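Local coordinates for p-47 protein (Clostridium botulinum E1 str. 'BoNT E Beluga', PDB 5WIX) that is of unknown function but has a tubular-lipid-binding (TULIP) fold like that of bactericidal/permeability-increasing protein, and may therefore bind lipids, at residues V178-N181 with M185-K188; I288-L293 with G380-K385. One frame throughout, in Å; residues are numbered along the deposited sequence.

Contact 1 of 2, residues V178-N181 with M185-K188; sequences VTSN and MNPK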
# COMPACT_ATOMS: atom_id res chain seq x y z
N VAL A 178 10.46 -6.83 -6.70
CA VAL A 178 9.98 -6.51 -8.04
C VAL A 178 9.77 -7.86 -8.72
O VAL A 178 10.37 -8.85 -8.31
CB VAL A 178 10.96 -5.64 -8.86
CG1 VAL A 178 10.26 -5.13 -10.14
CG2 VAL A 178 11.49 -4.49 -8.03
N THR A 179 8.93 -7.89 -9.74
CA THR A 179 8.63 -9.13 -10.47
C THR A 179 8.04 -10.19 -9.53
O THR A 179 8.56 -11.30 -9.40
CB THR A 179 9.89 -9.69 -11.19
OG1 THR A 179 10.83 -10.21 -10.24
CG2 THR A 179 10.56 -8.61 -12.04
N SER A 180 6.93 -9.83 -8.89
CA SER A 180 6.12 -10.76 -8.11
C SER A 180 5.00 -11.34 -8.97
O SER A 180 4.77 -10.89 -10.10
CB SER A 180 5.53 -10.05 -6.90
OG SER A 180 4.62 -9.04 -7.32
N ASN A 181 4.29 -12.34 -8.45
CA ASN A 181 3.23 -12.96 -9.22
C ASN A 181 2.07 -12.00 -9.47
O ASN A 181 1.29 -12.19 -10.41
CB ASN A 181 2.72 -14.23 -8.53
CG ASN A 181 3.70 -15.38 -8.61
OD1 ASN A 181 3.66 -16.18 -9.55
ND2 ASN A 181 4.59 -15.47 -7.63
N MET A 185 1.13 -4.67 -8.96
CA MET A 185 1.71 -4.15 -7.73
C MET A 185 3.21 -3.93 -7.86
O MET A 185 3.82 -3.29 -7.01
CB MET A 185 1.46 -5.10 -6.56
CG MET A 185 0.24 -4.78 -5.73
SD MET A 185 0.13 -5.91 -4.34
CE MET A 185 1.15 -5.07 -3.13
N ASN A 186 3.80 -4.49 -8.92
CA ASN A 186 5.25 -4.40 -9.09
C ASN A 186 5.71 -2.95 -9.22
O ASN A 186 5.19 -2.20 -10.04
CB ASN A 186 5.70 -5.21 -10.30
CG ASN A 186 5.55 -6.71 -10.07
OD1 ASN A 186 5.66 -7.19 -8.94
ND2 ASN A 186 5.30 -7.45 -11.15
N PRO A 187 6.67 -2.55 -8.38
CA PRO A 187 7.24 -1.20 -8.33
C PRO A 187 8.36 -0.96 -9.32
O PRO A 187 9.20 -1.84 -9.49
CB PRO A 187 7.78 -1.11 -6.91
CG PRO A 187 8.10 -2.51 -6.54
CD PRO A 187 7.11 -3.38 -7.23
N LYS A 188 8.39 0.22 -9.93
CA LYS A 188 9.50 0.61 -10.81
C LYS A 188 10.46 1.53 -10.06
O LYS A 188 11.65 1.26 -9.96
CB LYS A 188 9.00 1.30 -12.07
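Asn186 reaches back across the short loop before strand 187-195 and offers its amide oxygen to Ser180. The compact part of the contact gathers round that OD1. Ser180 N donates to Asn186 OD1 over 2.9 Å with a nearly straight N-H...O angle of 166°, although the donor stands tilted 32° out of the carbonyl plane. Ser180 OG approaches the same oxygen, 2.7 Å from Asn186 OD1; the hydroxyl also has a hydrogen-bond partner in Asp405, and which of the two acceptors takes its single proton stays open. A chi1 of 65° swings OG to the side of its own backbone N, close to Asn186 OD1. Ile406 packs against Ser180, Asn186 and the buried Met185.

A second, apolar patch joins Val178 to the buried Pro187. Both valine methyl groups lie against Pro187 O, CG1 at 3.5 Å, and CG2 also meets Pro187 CG at 4.2 Å; the valine and proline side chains run past one another side by side, pointing opposite ways. The solvent side is at Thr179, whose side chain leaves the backbone away from Asn186 and touches His119.

The contact tucks the start of the loop after strand 174-177, in one sheet, against the beginning of 187-195, an outermost strand of the six-stranded sheet. By accepting the Ser180 N-H, Asn186 OD1 ties the loop to the start of that strand, and Ser180 OG carries the tie on to its strongest polar partner, Asp405, from a distant part of the sequence.

Contact 2 of 2, residues I288-L293 with G380-K385; sequences IKVAAL and GNWSLK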
# COMPACT_ATOMS: atom_id res chain seq x y z
N ILE A 288 -32.60 -12.07 -20.34
CA ILE A 288 -33.66 -12.13 -19.32
C ILE A 288 -35.00 -12.60 -19.87
O ILE A 288 -35.53 -11.95 -20.77
CB ILE A 288 -33.92 -10.76 -18.67
CG1 ILE A 288 -32.63 -10.16 -18.10
CG2 ILE A 288 -34.98 -10.86 -17.59
CD1 ILE A 288 -32.70 -8.64 -18.04
N LYS A 289 -35.58 -13.66 -19.31
CA LYS A 289 -36.88 -14.17 -19.78
C LYS A 289 -38.08 -13.58 -19.08
O LYS A 289 -38.33 -13.81 -17.89
CB LYS A 289 -36.96 -15.69 -19.65
CG LYS A 289 -38.27 -16.26 -20.12
CD LYS A 289 -38.14 -17.76 -20.33
CE LYS A 289 -39.45 -18.50 -20.11
NZ LYS A 289 -39.18 -19.96 -20.11
N VAL A 290 -38.86 -12.83 -19.84
CA VAL A 290 -40.07 -12.20 -19.35
C VAL A 290 -41.26 -12.75 -20.10
O VAL A 290 -41.36 -12.56 -21.32
CB VAL A 290 -40.01 -10.71 -19.55
CG1 VAL A 290 -41.23 -10.05 -18.92
CG2 VAL A 290 -38.72 -10.18 -18.98
N ALA A 291 -42.17 -13.37 -19.36
CA ALA A 291 -43.23 -14.17 -19.95
C ALA A 291 -42.54 -15.20 -20.81
O ALA A 291 -41.62 -15.87 -20.33
CB ALA A 291 -44.21 -13.33 -20.77
N ALA A 292 -42.92 -15.27 -22.08
CA ALA A 292 -42.48 -16.38 -22.93
C ALA A 292 -41.23 -16.06 -23.74
O ALA A 292 -40.70 -16.94 -24.42
CB ALA A 292 -43.61 -16.82 -23.86
N LEU A 293 -40.76 -14.83 -23.66
CA LEU A 293 -39.62 -14.42 -24.49
C LEU A 293 -38.36 -13.95 -23.74
O LEU A 293 -38.45 -13.35 -22.67
CB LEU A 293 -40.07 -13.32 -25.45
CG LEU A 293 -40.96 -13.85 -26.57
CD1 LEU A 293 -42.44 -13.78 -26.19
CD2 LEU A 293 -40.68 -13.06 -27.82
N GLY A 380 -38.32 -3.52 -19.30
CA GLY A 380 -37.52 -2.43 -18.76
C GLY A 380 -37.26 -2.60 -17.28
O GLY A 380 -36.10 -2.64 -16.85
N ASN A 381 -38.33 -2.74 -16.49
CA ASN A 381 -38.21 -2.87 -15.04
C ASN A 381 -37.48 -4.14 -14.61
O ASN A 381 -36.85 -4.19 -13.56
CB ASN A 381 -39.59 -2.83 -14.37
CG ASN A 381 -40.20 -1.43 -14.38
OD1 ASN A 381 -39.49 -0.42 -14.46
ND2 ASN A 381 -41.53 -1.37 -14.31
N TRP A 382 -37.55 -5.18 -15.43
CA TRP A 382 -36.83 -6.41 -15.12
C TRP A 382 -35.33 -6.25 -15.38
O TRP A 382 -34.49 -6.84 -14.68
CB TRP A 382 -37.39 -7.58 -15.93
CG TRP A 382 -38.62 -8.12 -15.32
CD1 TRP A 382 -39.88 -8.11 -15.85
CD2 TRP A 382 -38.72 -8.75 -14.05
NE1 TRP A 382 -40.76 -8.69 -14.98
CE2 TRP A 382 -40.07 -9.09 -13.86
CE3 TRP A 382 -37.80 -9.06 -13.05
CZ2 TRP A 382 -40.52 -9.73 -12.71
CZ3 TRP A 382 -38.25 -9.69 -11.91
CH2 TRP A 382 -39.60 -10.02 -11.75
N SER A 383 -35.02 -5.46 -16.40
CA SER A 383 -33.65 -5.27 -16.83
C SER A 383 -32.91 -4.42 -15.83
O SER A 383 -31.77 -4.71 -15.47
CB SER A 383 -33.61 -4.63 -18.22
OG SER A 383 -33.98 -5.57 -19.23
N LEU A 384 -33.58 -3.36 -15.36
CA LEU A 384 -32.98 -2.46 -14.38
C LEU A 384 -32.59 -3.23 -13.12
O LEU A 384 -31.49 -3.06 -12.57
CB LEU A 384 -33.95 -1.32 -14.04
CG LEU A 384 -34.08 -0.25 -15.13
CD1 LEU A 384 -35.10 0.84 -14.76
CD2 LEU A 384 -32.72 0.37 -15.43
N LYS A 385 -33.49 -4.11 -12.68
CA LYS A 385 -33.20 -4.96 -11.54
C LYS A 385 -31.95 -5.76 -11.82
O LYS A 385 -31.02 -5.77 -11.02
CB LYS A 385 -34.40 -5.85 -11.21
CG LYS A 385 -35.61 -5.01 -10.75
CD LYS A 385 -36.82 -5.85 -10.32
CE LYS A 385 -37.95 -4.95 -9.78
NZ LYS A 385 -39.15 -5.74 -9.35
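Val290 and Ile288 press on Trp382 and Ser383 where a long helix, 370-390, lies along a strongly curved antiparallel sheet, the helix-in-sheet arrangement of the TULIP fold. The short strand 288-290 and helix segment 380-385 run roughly antiparallel, at 149°, with axes 9.5 Å apart.

Contacts across the interface are made by apolar side chains, in part against polar atoms of the helix. Both Val290 methyl groups converge on the indole, CG1 and CG2 each 3.9 Å from Trp382 CD1, and CG1 also approaches NE1; the valine and the ring meet at a slant, and the tryptophan is otherwise exposed. Ile288 CG2 lies 4.4 Å from Trp382 CB, nearer the helix backbone. Pro297 of strand 293-307 touches both Ile288 and the buried Ser383.

Hydrogen bonds hold each partner in shape. Val290 N donates to Leu293 O across a type II' turn, which closes a tight hairpin between strands 288-290 and 293-307. In the helix, Ser383 OG bonds back to Val379 O, one turn earlier, its chi1 of -74° placing it beside its own backbone N. The tip of the isoleucine therefore meets a hydroxyl already engaged: Ile288 CD1 stops 3.5 Å from Ser383 OG.

How the contacts relate
Contacts 1 and 2 sit in separate parts of a long, slender molecule: their centres are about 45 Å apart and their nearest atoms about 32 Å, so neither touches the other. Both segments of contact 1 precede those of contact 2 in the sequence. The first is local, with three residues between its segments; its centre is about 13 Å from the centre of the chain, at a passage into the six-stranded sheet. The second bridges 86 intervening residues, its centre about 42 Å from that of the chain, in the eight-stranded sheet with its long helix. Contact 1 combines hydrogen bonds with an apolar patch; contact 2 is mainly apolar. A link of either to lipid binding remains conjectural.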